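Local structure of ferric vibriobactin ABC transporter, periplasmic ferric vibriobactin-binding protein (Vibrio cholerae, 3R5T) at residues A30-T34 and S47-T51; V116-D120 and H211-L215. The protein binds the iron complex of the siderophore vibriobactin in the periplasm and probably delivers it to an ABC transporter for import. Residues are numbered along the deposited sequence.

In the fold
The two contacts come in series along the chain, and their centres lie about 16 Å apart. Contact 1 lies inside a beta-alpha-beta unit of the parallel sheet, joining the N-terminal part of helix 31-39 to the end of strand 44-49. Contact 2 runs between sheets: residues 116-120 follow strand 113-116, an outermost strand of the same parallel sheet, whereas residues 211-215 lead into strand 214-217, an outermost strand of the mixed sheet. The contacts touch where Thr32 CB meets Tyr118 CE2 at 3.4 Å and Val33 CG2 meets Val116 CG2 at 4.1 Å. Both also reach vibriobactin, consistent with a cleft between two lobes, as in this family of solute-binding proteins.

Contact 1: residues A30-T34 and S47-T51; sequences AVTVT and SAATT. With VBN ((4S,5R)-N-{3-[(2,3-dihydroxybenzoyl)amino]propyl}-2-(2,3-dihydroxyphenyl)-N-[3-({[(4S,5R)-2-(2,3-dihydroxyphenyl)-5-met hyl-4,5-dihydro-1,3-oxazol-4-yl]carbonyl}amino)propyl]-5-methyl-4,5-dihydro-1,3-oxazole-4-carboxamide), chain B.
Val31 lays its side chain over the backbone of Ala48 to Thr50, within a beta-alpha-beta unit of the parallel sheet: residues 30-34 lie on the N-terminal part of helix 31-39, and strand 44-49 ends opposite. The backbone is extended at Ala30 (-130/109) and Val31 takes -54/-35, with Val33 N bonded to Ala30 O at 2.9 Å. The CA atoms of Val31 and Ala49 are 5.1 Å apart. With chi1 in p, Val31 brings CB to 3.6 Å from Ala48 O and CG1 to 3.9 Å from Thr50 N. Further along, Thr34 (m) and Ser47 (t) share a hydrogen bond between OG1 and OG of 2.6 Å; Ser47 OG donates to Ala48 O at 2.7 Å, and Thr34 OG1 also bonds Ser28. A water accepts from Val31 N (3.1 Å) and donates to Ala49 O (2.8 Å). Just past the strand, Thr50 lines the siderophore pocket: with chi1 in p, it bonds Thr54 through OG1 and places CG2 3.6 Å from VBN OBF.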
ATOM      1  N   ALA A  30       9.567   4.340  -7.448  1.00 13.42           N
ATOM      2  CA  ALA A  30       8.199   3.828  -7.276  1.00 14.13           C
ATOM      3  C   ALA A  30       7.481   4.591  -6.167  1.00 12.85           C
ATOM      4  O   ALA A  30       7.802   4.433  -4.979  1.00 13.38           O
ATOM      5  CB  ALA A  30       8.193   2.297  -6.969  1.00 13.68           C
ATOM      6  N   VAL A  31       6.511   5.407  -6.550  1.00 13.70           N
ATOM      7  CA  VAL A  31       5.781   6.220  -5.589  1.00 14.71           C
ATOM      8  C   VAL A  31       5.192   5.366  -4.448  1.00 12.93           C
ATOM      9  O   VAL A  31       5.157   5.804  -3.299  1.00 13.60           O
ATOM     10  CB  VAL A  31       4.706   7.081  -6.323  1.00 13.93           C
ATOM     11  CG1 VAL A  31       3.614   6.186  -6.939  1.00 16.32           C
ATOM     12  CG2 VAL A  31       4.105   8.141  -5.390  1.00 13.68           C
ATOM     13  N   THR A  32       4.765   4.144  -4.749  1.00 13.40           N
ATOM     14  CA  THR A  32       4.249   3.269  -3.683  1.00 14.95           C
ATOM     15  C   THR A  32       5.286   3.024  -2.597  1.00 15.69           C
ATOM     16  O   THR A  32       4.962   3.037  -1.424  1.00 16.71           O
ATOM     17  CB  THR A  32       3.776   1.900  -4.211  1.00 13.86           C
ATOM     18  OG1 THR A  32       2.730   2.108  -5.154  1.00 14.50           O
ATOM     19  CG2 THR A  32       3.237   1.035  -3.071  1.00 15.05           C
ATOM     20  N   VAL A  33       6.540   2.819  -2.984  1.00 14.67           N
ATOM     21  CA  VAL A  33       7.540   2.425  -2.005  1.00 13.59           C
ATOM     22  C   VAL A  33       7.962   3.611  -1.156  1.00 13.87           C
ATOM     23  O   VAL A  33       8.421   3.439  -0.028  1.00 15.93           O
ATOM     24  CB  VAL A  33       8.745   1.842  -2.710  1.00 13.66           C
ATOM     25  CG1 VAL A  33       9.878   1.577  -1.726  1.00 17.35           C
ATOM     26  CG2 VAL A  33       8.332   0.562  -3.420  1.00 14.36           C
ATOM     27  N   THR A  34       7.804   4.819  -1.692  1.00 12.89           N
ATOM     28  CA  THR A  34       8.284   6.014  -0.983  1.00 13.39           C
ATOM     29  C   THR A  34       7.639   6.206   0.398  1.00 14.63           C
ATOM     30  O   THR A  34       8.297   6.624   1.357  1.00 15.57           O
ATOM     31  CB  THR A  34       8.124   7.232  -1.891  1.00 12.76           C
ATOM     32  OG1 THR A  34       8.916   7.005  -3.055  1.00 13.95           O
ATOM     33  CG2 THR A  34       8.592   8.502  -1.212  1.00 14.68           C
ATOM     34  N   SER A  47      11.835  11.154  -5.280  1.00 17.13           N
ATOM     35  CA  SER A  47      10.900  10.086  -5.608  1.00 16.01           C
ATOM     36  C   SER A  47      10.136  10.393  -6.878  1.00 16.84           C
ATOM     37  O   SER A  47       9.663  11.517  -7.071  1.00 16.74           O
ATOM     38  CB  SER A  47       9.901   9.876  -4.464  1.00 14.37           C
ATOM     39  OG  SER A  47       8.898   8.947  -4.835  1.00 14.77           O
ATOM     40  N   ALA A  48      10.005   9.380  -7.731  1.00 18.27           N
ATOM     41  CA  ALA A  48       9.041   9.451  -8.819  1.00 17.78           C
ATOM     42  C   ALA A  48       7.617   9.539  -8.269  1.00 14.54           C
ATOM     43  O   ALA A  48       7.368   9.325  -7.074  1.00 14.74           O
ATOM     44  CB  ALA A  48       9.200   8.250  -9.773  1.00 15.82           C
ATOM     45  N   ALA A  49       6.674   9.863  -9.147  1.00 16.48           N
ATOM     46  CA  ALA A  49       5.305  10.153  -8.737  1.00 15.76           C
ATOM     47  C   ALA A  49       4.288   9.220  -9.396  1.00 14.94           C
ATOM     48  O   ALA A  49       4.642   8.328 -10.179  1.00 14.96           O
ATOM     49  CB  ALA A  49       4.959  11.628  -9.063  1.00 17.95           C
ATOM     50  N   THR A  50       3.013   9.420  -9.097  1.00 17.46           N
ATOM     51  CA  THR A  50       1.956   8.713  -9.848  1.00 18.56           C
ATOM     52  C   THR A  50       1.974   9.114 -11.331  1.00 18.89           C
ATOM     53  O   THR A  50       2.716  10.009 -11.713  1.00 18.13           O
ATOM     54  CB  THR A  50       0.578   9.058  -9.297  1.00 17.34           C
ATOM     55  OG1 THR A  50       0.351  10.462  -9.502  1.00 19.40           O
ATOM     56  CG2 THR A  50       0.499   8.731  -7.806  1.00 14.96           C
ATOM     57  N   THR A  51       1.159   8.457 -12.161  1.00 20.99           N
ATOM     58  CA  THR A  51       1.084   8.825 -13.582  1.00 23.28           C
ATOM     59  C   THR A  51       0.586  10.265 -13.729  1.00 21.74           C
ATOM     60  O   THR A  51       0.872  10.938 -14.732  1.00 22.18           O
ATOM     61  CB  THR A  51       0.164   7.878 -14.390  1.00 30.82           C
ATOM     62  OG1 THR A  51      -1.175   7.978 -13.900  1.00 33.81           O
ATOM     63  CG2 THR A  51       0.625   6.439 -14.282  1.00 29.37           C
TER
HETATM   64  C   VBN B   1      -5.036   1.318 -13.199  1.00 20.18           C
HETATM   65  N   VBN B   1      -2.662   0.798 -12.482  1.00 17.13           N
HETATM   66  O   VBN B   1      -5.284   0.181 -13.427  1.00 19.18           O
HETATM   67  CA  VBN B   1      -3.606   1.789 -12.968  1.00 19.99           C
HETATM   68  CB  VBN B   1      -2.878   2.293 -14.271  1.00 21.71           C
HETATM   69  CAB VBN B   1      -3.823   7.483  -7.306  1.00 20.62           C
HETATM   70  OAC VBN B   1      -8.744  -0.655  -9.606  1.00 20.17           O
HETATM   71  OAD VBN B   1      -3.883   6.202 -11.705  1.00 19.30           O
HETATM   72  OAF VBN B   1      -2.813  -0.828  -8.591  1.00 15.06           O
HETATM   73  OAG VBN B   1      -0.395  -3.779 -11.323  1.00 16.45           O
HETATM   74  OAH VBN B   1      -0.475   0.504 -10.008  1.00 14.35           O
HETATM   75  OAI VBN B   1      -4.658   0.038 -10.302  1.00 16.62           O
HETATM   76  OAJ VBN B   1      -1.911  -1.520 -11.380  1.00 13.91           O
HETATM   77  OAK VBN B   1      -2.515   2.295  -9.950  1.00 14.83           O
HETATM   78  CAL VBN B   1      -5.891  -2.159  -6.934  1.00 16.82           C
HETATM   79  CAM VBN B   1       0.441  -2.346 -14.659  1.00 20.99           C
HETATM   80  CAN VBN B   1       1.197   3.476  -8.529  1.00 14.64           C
HETATM   81  CAO VBN B   1      -4.503  -1.880  -7.173  1.00 15.82           C
HETATM   82  CAP VBN B   1       0.446  -3.221 -13.536  1.00 18.90           C
HETATM   83  CAQ VBN B   1       1.015   2.134  -9.000  1.00 13.51           C
HETATM   84  CAR VBN B   1      -6.900  -1.699  -7.857  1.00 18.33           C
HETATM   85  CAS VBN B   1      -0.372  -1.203 -14.673  1.00 19.79           C
HETATM   86  CAT VBN B   1       0.131   4.410  -8.575  1.00 15.99           C
HETATM   87  CAU VBN B   1      -8.410   1.490 -12.800  1.00 20.51           C
HETATM   88  CAV VBN B   1      -6.983   4.674 -12.949  1.00 19.77           C
HETATM   89  CAW VBN B   1      -8.264   0.048 -12.287  1.00 18.84           C
HETATM   90  CAX VBN B   1      -6.661   6.103 -12.453  1.00 20.46           C
HETATM   91  CAY VBN B   1      -7.379   1.929 -13.842  1.00 18.93           C
HETATM   92  CAZ VBN B   1      -5.760   3.755 -13.109  1.00 18.41           C
HETATM   93  NBB VBN B   1      -7.235  -0.189 -11.277  1.00 15.34           N
HETATM   94  NBC VBN B   1      -6.142   6.076 -11.087  1.00 20.29           N
HETATM   95  NBD VBN B   1      -3.571   4.570  -9.204  1.00 18.28           N
HETATM   96  OBF VBN B   1      -2.049   6.252  -8.613  1.00 16.84           O
HETATM   97  CBG VBN B   1      -7.613  -0.571  -9.936  1.00 19.44           C
HETATM   98  CBH VBN B   1      -4.699   6.104 -10.834  1.00 19.50           C
HETATM   99  CBJ VBN B   1      -2.147   0.172 -13.672  1.00 18.37           C
HETATM  100  CBK VBN B   1      -4.130  -1.140  -8.332  1.00 15.62           C
HETATM  101  CBL VBN B   1      -0.376  -2.947 -12.427  1.00 16.86           C
HETATM  102  CBM VBN B   1      -0.233   1.769  -9.500  1.00 13.84           C
HETATM  103  CBN VBN B   1      -5.080  -0.707  -9.211  1.00 16.50           C
HETATM  104  CBO VBN B   1      -1.145  -1.856 -12.454  1.00 15.74           C
HETATM  105  CBP VBN B   1      -1.258   2.675  -9.542  1.00 14.65           C
HETATM  106  CBQ VBN B   1      -6.525  -0.999  -8.958  1.00 18.60           C
HETATM  107  CBR VBN B   1      -1.128  -0.939 -13.603  1.00 17.09           C
HETATM  108  CBS VBN B   1      -1.076   4.041  -9.040  1.00 15.58           C
HETATM  109  CBU VBN B   1      -3.377   6.934  -8.650  1.00 18.19           C
HETATM  110  CBW VBN B   1      -2.211   5.008  -9.223  1.00 17.56           C
HETATM  111  CBX VBN B   1      -4.292   5.837  -9.391  1.00 18.78           C
HETATM  112  NBY VBN B   1      -6.070   2.338 -13.324  1.00 20.43           N
HETATM  113  OG1 VBN B   1      -2.123   1.092 -14.741  1.00 21.39           O
HETATM  114  CG2 VBN B   1      -2.153   3.628 -14.223  1.00 23.10           C
HETATM  115  O   HOH W   1       6.392   6.219  -9.531  1.00 16.00           O

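Contact 2: residues V116-D120 and H211-L215; sequences VDYSD and HRDFL. With VBN ((4S,5R)-N-{3-[(2,3-dihydroxybenzoyl)amino]propyl}-2-(2,3-dihydroxyphenyl)-N-[3-({[(4S,5R)-2-(2,3-dihydroxyphenyl)-5-met hyl-4,5-dihydro-1,3-oxazol-4-yl]carbonyl}amino)propyl]-5-methyl-4,5-dihydro-1,3-oxazole-4-carboxamide), chain B; MOH (methanol), chain D.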
ATOM      1  N   VAL A 116      11.962  -4.621  -5.340  1.00 17.53           N
ATOM      2  CA  VAL A 116      11.066  -5.140  -4.312  1.00 18.37           C
ATOM      3  C   VAL A 116       9.651  -5.241  -4.868  1.00 15.74           C
ATOM      4  O   VAL A 116       9.262  -4.504  -5.778  1.00 15.79           O
ATOM      5  CB  VAL A 116      11.072  -4.247  -3.037  1.00 17.81           C
ATOM      6  CG1 VAL A 116      12.466  -4.237  -2.412  1.00 18.00           C
ATOM      7  CG2 VAL A 116      10.605  -2.818  -3.361  1.00 15.26           C
ATOM      8  N   ASP A 117       8.885  -6.185  -4.341  1.00 17.60           N
ATOM      9  CA  ASP A 117       7.495  -6.345  -4.731  1.00 18.40           C
ATOM     10  C   ASP A 117       6.622  -5.997  -3.539  1.00 18.35           C
ATOM     11  O   ASP A 117       6.641  -6.696  -2.518  1.00 18.12           O
ATOM     12  CB  ASP A 117       7.244  -7.776  -5.193  1.00 16.94           C
ATOM     13  CG  ASP A 117       5.855  -7.967  -5.786  1.00 17.36           C
ATOM     14  OD1 ASP A 117       5.042  -7.015  -5.748  1.00 16.71           O
ATOM     15  OD2 ASP A 117       5.596  -9.080  -6.286  1.00 20.63           O
ATOM     16  N   TYR A 118       5.879  -4.905  -3.648  1.00 16.77           N
ATOM     17  CA  TYR A 118       5.007  -4.477  -2.569  1.00 16.25           C
ATOM     18  C   TYR A 118       3.622  -5.107  -2.652  1.00 16.10           C
ATOM     19  O   TYR A 118       2.790  -4.900  -1.764  1.00 18.65           O
ATOM     20  CB  TYR A 118       4.886  -2.957  -2.535  1.00 16.23           C
ATOM     21  CG  TYR A 118       4.389  -2.352  -3.834  1.00 16.41           C
ATOM     22  CD1 TYR A 118       3.092  -2.585  -4.289  1.00 15.66           C
ATOM     23  CD2 TYR A 118       5.207  -1.519  -4.592  1.00 15.89           C
ATOM     24  CE1 TYR A 118       2.623  -2.016  -5.476  1.00 14.85           C
ATOM     25  CE2 TYR A 118       4.759  -0.953  -5.771  1.00 14.39           C
ATOM     26  CZ  TYR A 118       3.463  -1.189  -6.223  1.00 13.94           C
ATOM     27  OH  TYR A 118       3.033  -0.595  -7.402  1.00 12.20           O
ATOM     28  N   SER A 119       3.365  -5.864  -3.717  1.00 15.23           N
ATOM     29  CA  SER A 119       2.001  -6.317  -3.984  1.00 14.71           C
ATOM     30  C   SER A 119       1.533  -7.505  -3.143  1.00 16.21           C
ATOM     31  O   SER A 119       0.347  -7.795  -3.110  1.00 16.97           O
ATOM     32  CB  SER A 119       1.812  -6.627  -5.484  1.00 16.51           C
ATOM     33  OG  SER A 119       2.471  -7.829  -5.878  1.00 14.96           O
ATOM     34  N   ASP A 120       2.456  -8.201  -2.493  1.00 19.11           N
ATOM     35  CA  ASP A 120       2.073  -9.401  -1.746  1.00 22.84           C
ATOM     36  C   ASP A 120       2.656  -9.428  -0.351  1.00 22.39           C
ATOM     37  O   ASP A 120       2.810 -10.498   0.254  1.00 23.52           O
ATOM     38  CB  ASP A 120       2.483 -10.667  -2.493  1.00 22.47           C
ATOM     39  CG  ASP A 120       3.986 -10.776  -2.696  1.00 21.31           C
ATOM     40  OD1 ASP A 120       4.408 -11.887  -3.099  1.00 21.71           O
ATOM     41  OD2 ASP A 120       4.737  -9.791  -2.471  1.00 20.95           O
ATOM     42  N   HIS A 211      -2.045 -10.844 -10.753  1.00 13.81           N
ATOM     43  CA  HIS A 211      -1.830  -9.876  -9.688  1.00 14.88           C
ATOM     44  C   HIS A 211      -1.976 -10.543  -8.334  1.00 17.21           C
ATOM     45  O   HIS A 211      -2.886 -11.356  -8.132  1.00 19.22           O
ATOM     46  CB  HIS A 211      -2.848  -8.745  -9.768  1.00 14.13           C
ATOM     47  CG  HIS A 211      -2.748  -7.925 -11.008  1.00 15.16           C
ATOM     48  ND1 HIS A 211      -1.833  -6.903 -11.157  1.00 15.10           N
ATOM     49  CD2 HIS A 211      -3.485  -7.947 -12.140  1.00 15.54           C
ATOM     50  CE1 HIS A 211      -2.016  -6.332 -12.338  1.00 15.87           C
ATOM     51  NE2 HIS A 211      -3.004  -6.953 -12.955  1.00 16.52           N
ATOM     52  N   ARG A 212      -1.105 -10.168  -7.405  1.00 16.12           N
ATOM     53  CA  ARG A 212      -1.095 -10.773  -6.078  1.00 15.65           C
ATOM     54  C   ARG A 212      -1.824  -9.920  -5.039  1.00 14.59           C
ATOM     55  O   ARG A 212      -2.193 -10.433  -3.970  1.00 15.99           O
ATOM     56  CB  ARG A 212       0.347 -11.038  -5.654  1.00 17.17           C
ATOM     57  CG  ARG A 212       0.997 -12.118  -6.509  1.00 19.67           C
ATOM     58  CD  ARG A 212       2.488 -12.286  -6.231  1.00 22.19           C
ATOM     59  NE  ARG A 212       3.280 -11.198  -6.798  1.00 23.00           N
ATOM     60  CZ  ARG A 212       3.555 -11.067  -8.094  1.00 22.25           C
ATOM     61  NH1 ARG A 212       3.092 -11.948  -8.969  1.00 21.95           N
ATOM     62  NH2 ARG A 212       4.292 -10.053  -8.517  1.00 21.61           N
ATOM     63  N   ASP A 213      -2.032  -8.641  -5.350  1.00 14.55           N
ATOM     64  CA  ASP A 213      -2.647  -7.701  -4.409  1.00 14.44           C
ATOM     65  C   ASP A 213      -4.177  -7.685  -4.490  1.00 16.43           C
ATOM     66  O   ASP A 213      -4.871  -8.004  -3.510  1.00 15.33           O
ATOM     67  CB  ASP A 213      -2.045  -6.272  -4.552  1.00 15.67           C
ATOM     68  CG  ASP A 213      -2.146  -5.667  -5.972  1.00 15.01           C
ATOM     69  OD1 ASP A 213      -2.286  -6.397  -6.972  1.00 13.58           O
ATOM     70  OD2 ASP A 213      -2.044  -4.425  -6.069  1.00 14.76           O
ATOM     71  N   PHE A 214      -4.687  -7.308  -5.661  1.00 15.67           N
ATOM     72  CA  PHE A 214      -6.119  -7.345  -5.921  1.00 17.10           C
ATOM     73  C   PHE A 214      -6.364  -8.210  -7.139  1.00 16.14           C
ATOM     74  O   PHE A 214      -5.663  -8.078  -8.150  1.00 16.25           O
ATOM     75  CB  PHE A 214      -6.669  -5.935  -6.208  1.00 15.29           C
ATOM     76  CG  PHE A 214      -6.853  -5.074  -4.977  1.00 13.91           C
ATOM     77  CD1 PHE A 214      -8.118  -4.699  -4.557  1.00 13.30           C
ATOM     78  CD2 PHE A 214      -5.756  -4.641  -4.247  1.00 13.56           C
ATOM     79  CE1 PHE A 214      -8.279  -3.896  -3.430  1.00 13.61           C
ATOM     80  CE2 PHE A 214      -5.919  -3.846  -3.115  1.00 14.38           C
ATOM     81  CZ  PHE A 214      -7.187  -3.491  -2.705  1.00 15.68           C
ATOM     82  N   LEU A 215      -7.382  -9.063  -7.065  1.00 13.34           N
ATOM     83  CA  LEU A 215      -7.794  -9.857  -8.212  1.00 14.80           C
ATOM     84  C   LEU A 215      -8.616  -8.935  -9.101  1.00 15.65           C
ATOM     85  O   LEU A 215      -9.630  -8.378  -8.652  1.00 15.04           O
ATOM     86  CB  LEU A 215      -8.658 -11.056  -7.784  1.00 14.66           C
ATOM     87  CG  LEU A 215      -8.942 -12.080  -8.889  1.00 17.77           C
ATOM     88  CD1 LEU A 215      -7.670 -12.787  -9.295  1.00 20.43           C
ATOM     89  CD2 LEU A 215      -9.952 -13.113  -8.424  1.00 17.10           C
TER
HETATM   90  C   VBN B   1      -5.036   1.318 -13.199  1.00 20.18           C
HETATM   91  N   VBN B   1      -2.662   0.798 -12.482  1.00 17.13           N
HETATM   92  O   VBN B   1      -5.284   0.181 -13.427  1.00 19.18           O
HETATM   93  CA  VBN B   1      -3.606   1.789 -12.968  1.00 19.99           C
HETATM   94  CB  VBN B   1      -2.878   2.293 -14.271  1.00 21.71           C
HETATM   95  CAB VBN B   1      -3.823   7.483  -7.306  1.00 20.62           C
HETATM   96  OAC VBN B   1      -8.744  -0.655  -9.606  1.00 20.17           O
HETATM   97  OAD VBN B   1      -3.883   6.202 -11.705  1.00 19.30           O
HETATM   98  OAF VBN B   1      -2.813  -0.828  -8.591  1.00 15.06           O
HETATM   99  OAG VBN B   1      -0.395  -3.779 -11.323  1.00 16.45           O
HETATM  100  OAH VBN B   1      -0.475   0.504 -10.008  1.00 14.35           O
HETATM  101  OAI VBN B   1      -4.658   0.038 -10.302  1.00 16.62           O
HETATM  102  OAJ VBN B   1      -1.911  -1.520 -11.380  1.00 13.91           O
HETATM  103  OAK VBN B   1      -2.515   2.295  -9.950  1.00 14.83           O
HETATM  104  CAL VBN B   1      -5.891  -2.159  -6.934  1.00 16.82           C
HETATM  105  CAM VBN B   1       0.441  -2.346 -14.659  1.00 20.99           C
HETATM  106  CAN VBN B   1       1.197   3.476  -8.529  1.00 14.64           C
HETATM  107  CAO VBN B   1      -4.503  -1.880  -7.173  1.00 15.82           C
HETATM  108  CAP VBN B   1       0.446  -3.221 -13.536  1.00 18.90           C
HETATM  109  CAQ VBN B   1       1.015   2.134  -9.000  1.00 13.51           C
HETATM  110  CAR VBN B   1      -6.900  -1.699  -7.857  1.00 18.33           C
HETATM  111  CAS VBN B   1      -0.372  -1.203 -14.673  1.00 19.79           C
HETATM  112  CAT VBN B   1       0.131   4.410  -8.575  1.00 15.99           C
HETATM  113  CAU VBN B   1      -8.410   1.490 -12.800  1.00 20.51           C
HETATM  114  CAV VBN B   1      -6.983   4.674 -12.949  1.00 19.77           C
HETATM  115  CAW VBN B   1      -8.264   0.048 -12.287  1.00 18.84           C
HETATM  116  CAX VBN B   1      -6.661   6.103 -12.453  1.00 20.46           C
HETATM  117  CAY VBN B   1      -7.379   1.929 -13.842  1.00 18.93           C
HETATM  118  CAZ VBN B   1      -5.760   3.755 -13.109  1.00 18.41           C
HETATM  119  NBB VBN B   1      -7.235  -0.189 -11.277  1.00 15.34           N
HETATM  120  NBC VBN B   1      -6.142   6.076 -11.087  1.00 20.29           N
HETATM  121  NBD VBN B   1      -3.571   4.570  -9.204  1.00 18.28           N
HETATM  122  OBF VBN B   1      -2.049   6.252  -8.613  1.00 16.84           O
HETATM  123  CBG VBN B   1      -7.613  -0.571  -9.936  1.00 19.44           C
HETATM  124  CBH VBN B   1      -4.699   6.104 -10.834  1.00 19.50           C
HETATM  125  CBJ VBN B   1      -2.147   0.172 -13.672  1.00 18.37           C
HETATM  126  CBK VBN B   1      -4.130  -1.140  -8.332  1.00 15.62           C
HETATM  127  CBL VBN B   1      -0.376  -2.947 -12.427  1.00 16.86           C
HETATM  128  CBM VBN B   1      -0.233   1.769  -9.500  1.00 13.84           C
HETATM  129  CBN VBN B   1      -5.080  -0.707  -9.211  1.00 16.50           C
HETATM  130  CBO VBN B   1      -1.145  -1.856 -12.454  1.00 15.74           C
HETATM  131  CBP VBN B   1      -1.258   2.675  -9.542  1.00 14.65           C
HETATM  132  CBQ VBN B   1      -6.525  -0.999  -8.958  1.00 18.60           C
HETATM  133  CBR VBN B   1      -1.128  -0.939 -13.603  1.00 17.09           C
HETATM  134  CBS VBN B   1      -1.076   4.041  -9.040  1.00 15.58           C
HETATM  135  CBU VBN B   1      -3.377   6.934  -8.650  1.00 18.19           C
HETATM  136  CBW VBN B   1      -2.211   5.008  -9.223  1.00 17.56           C
HETATM  137  CBX VBN B   1      -4.292   5.837  -9.391  1.00 18.78           C
HETATM  138  NBY VBN B   1      -6.070   2.338 -13.324  1.00 20.43           N
HETATM  139  OG1 VBN B   1      -2.123   1.092 -14.741  1.00 21.39           O
HETATM  140  CG2 VBN B   1      -2.153   3.628 -14.223  1.00 23.10           C
HETATM  141  C   MOH D   3      10.313  -8.785  -3.083  1.00 15.88           C
HETATM  142  O   MOH D   3       9.962  -7.675  -2.261  1.00 19.71           O
HETATM  143  O   HOH W   2       1.096  -8.633  -8.031  1.00 15.96           O
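The strongest link is a salt bridge: Arg212 NH2 donates to Asp117 OD2 at 2.8 Å (147° at the hydrogen), and Arg212 NE adds a weak bond to the same Asp117 OD2 at 3.2 Å. Asp120 joins the network through a long salt bridge, with OD1 3.9 Å from Arg212 NE. Asp117 OD1 meanwhile accepts from Ser119 N at 2.9 Å, closing an Asx turn, and from Ser119 OG at 2.7 Å, so one carboxylate both shapes its own loop and holds the arginine. A water donates to Ser119 OG (2.7 Å) and accepts from Arg212 N (2.8 Å), adding a second bridge. Outside the charges, Ser119 O lies 3.2 Å from Asp213 CB, and Ser119 CB is 4.0 Å from Asp213 CB. Farther out, both segments face the siderophore. Phe214 sets a ring face against VBN, CG to CAL 3.6 Å, while His211 CE1 approaches OAG at 3.2 Å; Tyr118 OH, bonded to Asp98 and Arg269, is 3.8 Å from CAQ. Set back from the ligand, the loop after strand 113-116 and the loop leading into strand 214-217 are thus joined by directional charge pairing and one water instead of an apolar seam.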